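Local coordinates for protein CD180 antigen (Mus musculus, PDB 3T6Q) that may cooperate with MD-1 and TLR4 to mediate the innate immune response of B cells to bacterial lipopolysaccharide, leading to NF-kappa-B activation, at residues 159-165 with 185-191; 112-118 with 137-142. All blocks are in the same frame, centred on the assembly; numbering follows the deposited sequence.

Interaction 1: residues 159-165 with 185-191; sequences DFQNNAI and NLNGNDI
Two successive turns of the leucine-rich repeat solenoid meet here through an asparagine ladder. Segment 159-165 belongs to LRR 6 and segment 185-191 to LRR 7; each leaves a strand of the concave face. The strand ends pair in parallel at Asp159 and Asn185, and Phe160 N donates to Asn185 O at 2.8 Å. Two residues on, Asn162 N donates to Asn187 O at 2.8 Å.

Asn189 is the ladder residue of LRR 7. Its CG lies beside its own backbone N (chi1 -72°), which brings the amide within bonding distance of segment 159-165. ND2 reaches Phe160 O at 2.8 Å from above the carbonyl plane. Asn163 ND2 reaches the same oxygen from the opposite face, so two amides grip it. Asn189 OD1 takes Ile165 N on a lone pair at 3.0 Å. This buried amide thus ties both ends of the neighbouring turn. Asn163 repeats the role one repeat back, with its amide bonded to Leu136 O and Ile141 N.

Inside the coil, Leu186 CD2 meets Ile165 CD1 at 3.7 Å, the two side chains crossing at about a right angle. Ile191 CD1 lies alongside Ile165 CG2. On the concave side, Asp159 and Asn185 each form an Asx turn and point the same way. Asn185 ND2 donates to Asp159 OD2 at 3.1 Å, from above the carboxylate plane, with the two planes 73° apart.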
ATOM      1  N   ASP A 159      -8.673  -1.376  14.900  1.00 20.78           N
ATOM      2  CA  ASP A 159      -8.285  -0.104  14.313  1.00 17.31           C
ATOM      3  C   ASP A 159      -7.927  -0.244  12.834  1.00 18.88           C
ATOM      4  O   ASP A 159      -6.964  -0.941  12.482  1.00 17.66           O
ATOM      5  CB  ASP A 159      -7.120   0.444  15.134  1.00 18.50           C
ATOM      6  CG  ASP A 159      -6.776   1.904  14.793  1.00 19.41           C
ATOM      7  OD1 ASP A 159      -6.593   2.241  13.599  1.00 20.87           O
ATOM      8  OD2 ASP A 159      -6.693   2.733  15.737  1.00 19.38           O
ATOM      9  N   PHE A 160      -8.697   0.430  11.979  1.00 16.97           N
ATOM     10  CA  PHE A 160      -8.497   0.395  10.544  1.00 18.36           C
ATOM     11  C   PHE A 160      -8.158   1.787   9.983  1.00 18.76           C
ATOM     12  O   PHE A 160      -8.434   2.057   8.823  1.00 18.37           O
ATOM     13  CB  PHE A 160      -9.746  -0.112   9.833  1.00 19.57           C
ATOM     14  CG  PHE A 160     -10.112  -1.560  10.101  1.00 22.04           C
ATOM     15  CD1 PHE A 160      -9.544  -2.607   9.352  1.00 21.40           C
ATOM     16  CD2 PHE A 160     -11.108  -1.877  11.037  1.00 23.47           C
ATOM     17  CE1 PHE A 160      -9.936  -3.942   9.574  1.00 24.66           C
ATOM     18  CE2 PHE A 160     -11.494  -3.205  11.264  1.00 23.53           C
ATOM     19  CZ  PHE A 160     -10.923  -4.238  10.524  1.00 22.53           C
ATOM     20  N   GLN A 161      -7.565   2.661  10.795  1.00 18.22           N
ATOM     21  CA  GLN A 161      -7.292   4.048  10.357  1.00 20.52           C
ATOM     22  C   GLN A 161      -6.569   4.064   8.991  1.00 18.98           C
ATOM     23  O   GLN A 161      -5.621   3.327   8.806  1.00 20.47           O
ATOM     24  CB  GLN A 161      -6.416   4.756  11.397  1.00 19.88           C
ATOM     25  CG  GLN A 161      -5.973   6.144  10.920  1.00 24.58           C
ATOM     26  CD  GLN A 161      -5.503   7.090  12.017  1.00 30.92           C
ATOM     27  OE1 GLN A 161      -4.738   8.025  11.744  1.00 37.57           O
ATOM     28  NE2 GLN A 161      -5.991   6.903  13.226  1.00 27.15           N
ATOM     29  N   ASN A 162      -7.010   4.893   8.039  1.00 16.88           N
ATOM     30  CA  ASN A 162      -6.265   5.013   6.771  1.00 18.01           C
ATOM     31  C   ASN A 162      -6.254   3.728   5.904  1.00 18.44           C
ATOM     32  O   ASN A 162      -5.197   3.219   5.536  1.00 18.81           O
ATOM     33  CB  ASN A 162      -4.825   5.531   7.030  1.00 18.80           C
ATOM     34  CG  ASN A 162      -4.099   5.933   5.746  1.00 23.01           C
ATOM     35  OD1 ASN A 162      -4.708   6.431   4.791  1.00 23.27           O
ATOM     36  ND2 ASN A 162      -2.796   5.783   5.745  1.00 23.08           N
ATOM     37  N   ASN A 163      -7.443   3.214   5.552  1.00 18.95           N
ATOM     38  CA  ASN A 163      -7.547   2.032   4.690  1.00 20.17           C
ATOM     39  C   ASN A 163      -8.499   2.356   3.549  1.00 20.71           C
ATOM     40  O   ASN A 163      -8.761   3.517   3.291  1.00 23.47           O
ATOM     41  CB  ASN A 163      -7.962   0.783   5.508  1.00 21.40           C
ATOM     42  CG  ASN A 163      -6.755   0.036   6.089  1.00 20.14           C
ATOM     43  OD1 ASN A 163      -6.005  -0.586   5.355  1.00 22.66           O
ATOM     44  ND2 ASN A 163      -6.546   0.128   7.389  1.00 19.12           N
ATOM     45  N   ALA A 164      -8.976   1.348   2.839  1.00 22.87           N
ATOM     46  CA  ALA A 164      -9.768   1.556   1.661  1.00 21.67           C
ATOM     47  C   ALA A 164     -11.163   1.013   1.898  1.00 23.63           C
ATOM     48  O   ALA A 164     -11.769   0.412   1.008  1.00 25.05           O
ATOM     49  CB  ALA A 164      -9.114   0.838   0.480  1.00 23.57           C
ATOM     50  N   ILE A 165     -11.671   1.160   3.109  1.00 23.05           N
ATOM     51  CA  ILE A 165     -13.034   0.625   3.379  1.00 22.24           C
ATOM     52  C   ILE A 165     -14.081   1.642   2.913  1.00 23.22           C
ATOM     53  O   ILE A 165     -14.064   2.805   3.334  1.00 20.72           O
ATOM     54  CB  ILE A 165     -13.209   0.287   4.875  1.00 20.94           C
ATOM     55  CG1 ILE A 165     -12.229  -0.821   5.259  1.00 22.03           C
ATOM     56  CG2 ILE A 165     -14.654  -0.170   5.205  1.00 21.34           C
ATOM     57  CD1 ILE A 165     -11.755  -0.742   6.672  1.00 21.33           C
ATOM     58  N   ASN A 185     -12.063   1.903  15.024  1.00 18.52           N
ATOM     59  CA  ASN A 185     -11.577   3.152  14.414  1.00 18.73           C
ATOM     60  C   ASN A 185     -11.579   3.045  12.892  1.00 16.88           C
ATOM     61  O   ASN A 185     -10.803   2.252  12.304  1.00 20.02           O
ATOM     62  CB  ASN A 185     -10.167   3.491  14.947  1.00 17.29           C
ATOM     63  CG  ASN A 185      -9.664   4.841  14.418  1.00 21.10           C
ATOM     64  OD1 ASN A 185     -10.404   5.563  13.738  1.00 21.65           O
ATOM     65  ND2 ASN A 185      -8.394   5.143  14.652  1.00 20.51           N
ATOM     66  N   LEU A 186     -12.456   3.811  12.243  1.00 17.32           N
ATOM     67  CA  LEU A 186     -12.473   3.917  10.785  1.00 16.75           C
ATOM     68  C   LEU A 186     -12.030   5.299  10.249  1.00 17.31           C
ATOM     69  O   LEU A 186     -12.320   5.649   9.097  1.00 16.29           O
ATOM     70  CB  LEU A 186     -13.845   3.568  10.208  1.00 18.73           C
ATOM     71  CG  LEU A 186     -14.180   2.086  10.373  1.00 22.35           C
ATOM     72  CD1 LEU A 186     -15.685   1.821  10.257  1.00 21.21           C
ATOM     73  CD2 LEU A 186     -13.408   1.278   9.315  1.00 23.64           C
ATOM     74  N   ASN A 187     -11.315   6.054  11.081  1.00 15.90           N
ATOM     75  CA  ASN A 187     -10.710   7.340  10.667  1.00 16.36           C
ATOM     76  C   ASN A 187      -9.984   7.178   9.339  1.00 17.52           C
ATOM     77  O   ASN A 187      -9.201   6.267   9.194  1.00 16.44           O
ATOM     78  CB  ASN A 187      -9.698   7.791  11.752  1.00 18.89           C
ATOM     79  CG  ASN A 187      -9.035   9.136  11.438  1.00 20.81           C
ATOM     80  OD1 ASN A 187      -9.494   9.887  10.579  1.00 21.47           O
ATOM     81  ND2 ASN A 187      -7.959   9.444  12.148  1.00 23.26           N
ATOM     82  N   GLY A 188     -10.248   8.050   8.365  1.00 19.11           N
ATOM     83  CA  GLY A 188      -9.494   8.019   7.111  1.00 20.83           C
ATOM     84  C   GLY A 188      -9.955   6.892   6.195  1.00 22.66           C
ATOM     85  O   GLY A 188      -9.187   6.418   5.371  1.00 24.00           O
ATOM     86  N   ASN A 189     -11.200   6.427   6.363  1.00 20.69           N
ATOM     87  CA  ASN A 189     -11.823   5.551   5.377  1.00 23.19           C
ATOM     88  C   ASN A 189     -13.073   6.259   4.850  1.00 28.06           C
ATOM     89  O   ASN A 189     -13.956   6.645   5.620  1.00 29.17           O
ATOM     90  CB  ASN A 189     -12.267   4.225   6.035  1.00 21.38           C
ATOM     91  CG  ASN A 189     -11.078   3.319   6.381  1.00 21.55           C
ATOM     92  OD1 ASN A 189     -10.658   2.504   5.556  1.00 20.61           O
ATOM     93  ND2 ASN A 189     -10.500   3.507   7.549  1.00 20.01           N
ATOM     94  N   ASP A 190     -13.194   6.365   3.548  1.00 25.12           N
ATOM     95  CA  ASP A 190     -14.318   7.097   3.006  1.00 29.46           C
ATOM     96  C   ASP A 190     -15.533   6.171   2.851  1.00 26.47           C
ATOM     97  O   ASP A 190     -15.692   5.484   1.844  1.00 26.77           O
ATOM     98  CB  ASP A 190     -13.956   7.795   1.698  1.00 38.11           C
ATOM     99  CG  ASP A 190     -15.035   8.781   1.253  1.00 36.06           C
ATOM    100  OD1 ASP A 190     -15.755   9.364   2.131  1.00 39.30           O
ATOM    101  OD2 ASP A 190     -15.151   8.955   0.032  1.00 44.68           O
ATOM    102  N   ILE A 191     -16.382   6.166   3.876  1.00 26.18           N
ATOM    103  CA  ILE A 191     -17.553   5.309   3.885  1.00 26.09           C
ATOM    104  C   ILE A 191     -18.623   5.941   3.009  1.00 27.73           C
ATOM    105  O   ILE A 191     -19.076   7.033   3.281  1.00 29.05           O
ATOM    106  CB  ILE A 191     -18.117   5.069   5.307  1.00 29.70           C
ATOM    107  CG1 ILE A 191     -17.005   4.650   6.265  1.00 27.69           C
ATOM    108  CG2 ILE A 191     -19.240   4.028   5.283  1.00 29.67           C
ATOM    109  CD1 ILE A 191     -16.500   3.234   6.091  1.00 28.88           C
TER
HETATM  110  O   HOH W   1      -7.008   8.436   4.588  1.00 54.49           O
HETATM  111  O   HOH W   2     -10.744   5.462   2.052  1.00 41.45           O

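Interaction 2: residues 112-118 with 137-142; sequences FIQTGIS and GSNHIS
The asparagine ladder of the leucine-rich repeats also joins LRR 4 to LRR 5, where Asn139 reaches into segment 112-118. ND2 donates to Phe112 O at 3.1 Å in a nearly straight bond (170° at the hydrogen). Thr115 OG1 donates to that oxygen from the other face of its plane. Asn139 OD1 accepts from Thr115 N at 2.8 Å, on a lone pair, and more weakly from Gly116 N. The amide is therefore held at both ends.

Thr115 keeps its OG1 between backbone N and carbonyl carbon (chi1 48°), a crowded position that curls the hydroxyl back to Phe112. Backbone bonds lie on either side of the asparagine in sequence: Gln114 N to Gly137 O at 2.8 Å, and His140 N to Ile117 O at 2.9 Å.

Ile117 CG1 packs on Asn139 CG at 3.6 Å. Its CD1 meets Ile141 CD1 at 4.0 Å, the two side chains lying side by side in the core. The CD2 edge of the His140 ring faces Gly116 O. Water 6 donates to both Ser118 O and His140 O.

Gln114 OE1 and Ser138 OG bond to the chain of another protein, and His140 stacks on His140 of the second copy of CD180. The segments follow strands 109-111 and 133-135, and Phe112, just past the first of these, packs inward on Leu88, Leu93 and Ile123.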
ATOM      1  N   PHE A 112       0.009  -4.257  13.175  1.00 19.01           N
ATOM      2  CA  PHE A 112       0.328  -4.720  11.819  1.00 19.32           C
ATOM      3  C   PHE A 112       0.104  -3.546  10.844  1.00 18.36           C
ATOM      4  O   PHE A 112      -0.360  -3.727   9.729  1.00 17.30           O
ATOM      5  CB  PHE A 112      -0.581  -5.896  11.470  1.00 20.64           C
ATOM      6  CG  PHE A 112       0.160  -7.131  11.071  1.00 25.06           C
ATOM      7  CD1 PHE A 112       0.245  -7.500   9.730  1.00 29.88           C
ATOM      8  CD2 PHE A 112       0.756  -7.940  12.044  1.00 28.43           C
ATOM      9  CE1 PHE A 112       0.924  -8.640   9.348  1.00 25.83           C
ATOM     10  CE2 PHE A 112       1.426  -9.107  11.666  1.00 26.91           C
ATOM     11  CZ  PHE A 112       1.523  -9.432  10.325  1.00 28.89           C
ATOM     12  N   ILE A 113       0.473  -2.347  11.286  1.00 16.51           N
ATOM     13  CA  ILE A 113       0.216  -1.112  10.526  1.00 16.64           C
ATOM     14  C   ILE A 113       1.145  -1.026   9.294  1.00 16.62           C
ATOM     15  O   ILE A 113       2.342  -1.304   9.371  1.00 17.81           O
ATOM     16  CB  ILE A 113       0.359   0.118  11.492  1.00 17.36           C
ATOM     17  CG1 ILE A 113      -0.769   0.114  12.540  1.00 15.58           C
ATOM     18  CG2 ILE A 113       0.400   1.460  10.732  1.00 16.98           C
ATOM     19  CD1 ILE A 113      -0.476   0.959  13.788  1.00 17.23           C
ATOM     20  N   GLN A 114       0.592  -0.588   8.157  1.00 16.93           N
ATOM     21  CA  GLN A 114       1.407  -0.319   6.979  1.00 17.62           C
ATOM     22  C   GLN A 114       2.377  -1.491   6.740  1.00 17.96           C
ATOM     23  O   GLN A 114       3.609  -1.327   6.657  1.00 19.39           O
ATOM     24  CB  GLN A 114       2.161   1.019   7.037  1.00 17.36           C
ATOM     25  CG  GLN A 114       2.551   1.514   5.631  1.00 18.11           C
ATOM     26  CD  GLN A 114       3.294   2.847   5.664  1.00 20.68           C
ATOM     27  OE1 GLN A 114       4.412   2.919   6.169  1.00 20.75           O
ATOM     28  NE2 GLN A 114       2.679   3.897   5.108  1.00 20.28           N
ATOM     29  N   THR A 115       1.778  -2.665   6.603  1.00 17.99           N
ATOM     30  CA  THR A 115       2.498  -3.889   6.236  1.00 17.48           C
ATOM     31  C   THR A 115       2.159  -4.319   4.806  1.00 19.67           C
ATOM     32  O   THR A 115       2.509  -5.437   4.384  1.00 22.25           O
ATOM     33  CB  THR A 115       2.151  -5.032   7.217  1.00 18.09           C
ATOM     34  OG1 THR A 115       0.726  -5.068   7.354  1.00 18.42           O
ATOM     35  CG2 THR A 115       2.809  -4.737   8.583  1.00 16.28           C
ATOM     36  N   GLY A 116       1.416  -3.497   4.082  1.00 22.77           N
ATOM     37  CA  GLY A 116       1.080  -3.802   2.695  1.00 19.06           C
ATOM     38  C   GLY A 116      -0.057  -4.780   2.477  1.00 22.12           C
ATOM     39  O   GLY A 116      -0.323  -5.179   1.333  1.00 20.61           O
ATOM     40  N   ILE A 117      -0.736  -5.196   3.545  1.00 22.08           N
ATOM     41  CA  ILE A 117      -1.684  -6.306   3.431  1.00 21.27           C
ATOM     42  C   ILE A 117      -3.019  -5.832   2.863  1.00 22.44           C
ATOM     43  O   ILE A 117      -3.435  -4.692   3.072  1.00 24.55           O
ATOM     44  CB  ILE A 117      -1.894  -7.038   4.781  1.00 22.47           C
ATOM     45  CG1 ILE A 117      -2.586  -6.119   5.790  1.00 21.52           C
ATOM     46  CG2 ILE A 117      -0.528  -7.528   5.297  1.00 20.75           C
ATOM     47  CD1 ILE A 117      -3.127  -6.858   7.038  1.00 20.96           C
ATOM     48  N   SER A 118      -3.720  -6.705   2.158  1.00 23.09           N
ATOM     49  CA  SER A 118      -5.009  -6.293   1.621  1.00 25.06           C
ATOM     50  C   SER A 118      -6.164  -7.030   2.290  1.00 23.82           C
ATOM     51  O   SER A 118      -7.321  -6.801   1.966  1.00 22.15           O
ATOM     52  CB  SER A 118      -5.022  -6.499   0.117  1.00 30.40           C
ATOM     53  OG  SER A 118      -4.759  -7.857  -0.154  1.00 35.62           O
ATOM     54  N   GLY A 137      -3.982  -0.373  10.556  1.00 20.22           N
ATOM     55  CA  GLY A 137      -4.009   0.937   9.796  1.00 20.51           C
ATOM     56  C   GLY A 137      -3.064   1.006   8.596  1.00 20.24           C
ATOM     57  O   GLY A 137      -2.057   0.279   8.550  1.00 22.54           O
ATOM     58  N   SER A 138      -3.365   1.896   7.644  1.00 18.21           N
ATOM     59  CA  SER A 138      -2.420   2.250   6.548  1.00 17.74           C
ATOM     60  C   SER A 138      -2.068   1.057   5.641  1.00 18.00           C
ATOM     61  O   SER A 138      -0.959   0.977   5.099  1.00 18.58           O
ATOM     62  CB  SER A 138      -1.143   2.903   7.085  1.00 17.39           C
ATOM     63  OG  SER A 138      -1.489   3.993   7.940  1.00 18.85           O
ATOM     64  N   ASN A 139      -3.066   0.217   5.405  1.00 17.36           N
ATOM     65  CA  ASN A 139      -2.962  -0.953   4.546  1.00 18.17           C
ATOM     66  C   ASN A 139      -3.838  -0.838   3.308  1.00 19.48           C
ATOM     67  O   ASN A 139      -4.193   0.292   2.937  1.00 25.25           O
ATOM     68  CB  ASN A 139      -3.260  -2.218   5.377  1.00 17.65           C
ATOM     69  CG  ASN A 139      -2.096  -2.575   6.279  1.00 20.06           C
ATOM     70  OD1 ASN A 139      -0.928  -2.545   5.845  1.00 19.99           O
ATOM     71  ND2 ASN A 139      -2.387  -2.879   7.525  1.00 17.66           N
ATOM     72  N   HIS A 140      -4.197  -1.958   2.661  1.00 19.57           N
ATOM     73  CA  HIS A 140      -5.063  -1.922   1.472  1.00 20.90           C
ATOM     74  C   HIS A 140      -6.380  -2.612   1.787  1.00 21.67           C
ATOM     75  O   HIS A 140      -7.062  -3.145   0.894  1.00 21.86           O
ATOM     76  CB  HIS A 140      -4.437  -2.674   0.256  1.00 23.28           C
ATOM     77  CG  HIS A 140      -3.143  -2.084  -0.267  1.00 29.58           C
ATOM     78  ND1 HIS A 140      -3.110  -1.095  -1.192  1.00 30.65           N
ATOM     79  CD2 HIS A 140      -1.808  -2.412   0.005  1.00 30.86           C
ATOM     80  CE1 HIS A 140      -1.825  -0.789  -1.477  1.00 29.35           C
ATOM     81  NE2 HIS A 140      -1.027  -1.594  -0.746  1.00 29.57           N
ATOM     82  N   ILE A 141      -6.732  -2.655   3.052  1.00 21.43           N
ATOM     83  CA  ILE A 141      -7.884  -3.463   3.510  1.00 22.83           C
ATOM     84  C   ILE A 141      -9.164  -2.768   3.052  1.00 25.01           C
ATOM     85  O   ILE A 141      -9.299  -1.524   3.177  1.00 23.19           O
ATOM     86  CB  ILE A 141      -7.847  -3.597   5.060  1.00 20.86           C
ATOM     87  CG1 ILE A 141      -6.649  -4.464   5.472  1.00 22.19           C
ATOM     88  CG2 ILE A 141      -9.117  -4.236   5.622  1.00 24.30           C
ATOM     89  CD1 ILE A 141      -6.325  -4.456   6.971  1.00 22.67           C
ATOM     90  N   SER A 142     -10.133  -3.527   2.545  1.00 23.17           N
ATOM     91  CA  SER A 142     -11.364  -2.865   2.105  1.00 23.18           C
ATOM     92  C   SER A 142     -12.611  -3.422   2.771  1.00 25.51           C
ATOM     93  O   SER A 142     -13.704  -3.055   2.422  1.00 24.92           O
ATOM     94  CB  SER A 142     -11.525  -2.944   0.598  1.00 24.38           C
ATOM     95  OG  SER A 142     -11.516  -4.311   0.219  1.00 28.76           O
TER
HETATM   96  O   HOH W   3       0.081   3.422   3.651  1.00 25.25           O
HETATM   97  O   HOH W   4       0.465  -0.693   3.444  1.00 22.51           O
HETATM   98  O   HOH W   5     -10.017  -6.471   2.894  1.00 26.51           O
HETATM   99  O   HOH W   6      -8.720  -5.067  -0.079  1.00 31.83           O

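Overall arrangement
Interactions 1 and 2 lie in series along the solenoid, with centres about 10 Å apart. Between them lies the LRR 5 to LRR 6 step, which links them directly. Ser138 N lies 2.9 Å from Gln161 O, and Ala164 N lies 2.9 Å from Ile141 O; both are probable hydrogen bonds. Asn163 OD1 accepts from Ile141 N, and its ND2 donates to Leu136 O, so Asn163 is the rung between those of Asn139 and Asn189. Asn163 OD1 also packs 3.0 Å from Asn139 C. Both contacts touch the chain of another protein and the second copy of CD180, and Ala164 packs on Ala164 of that second copy.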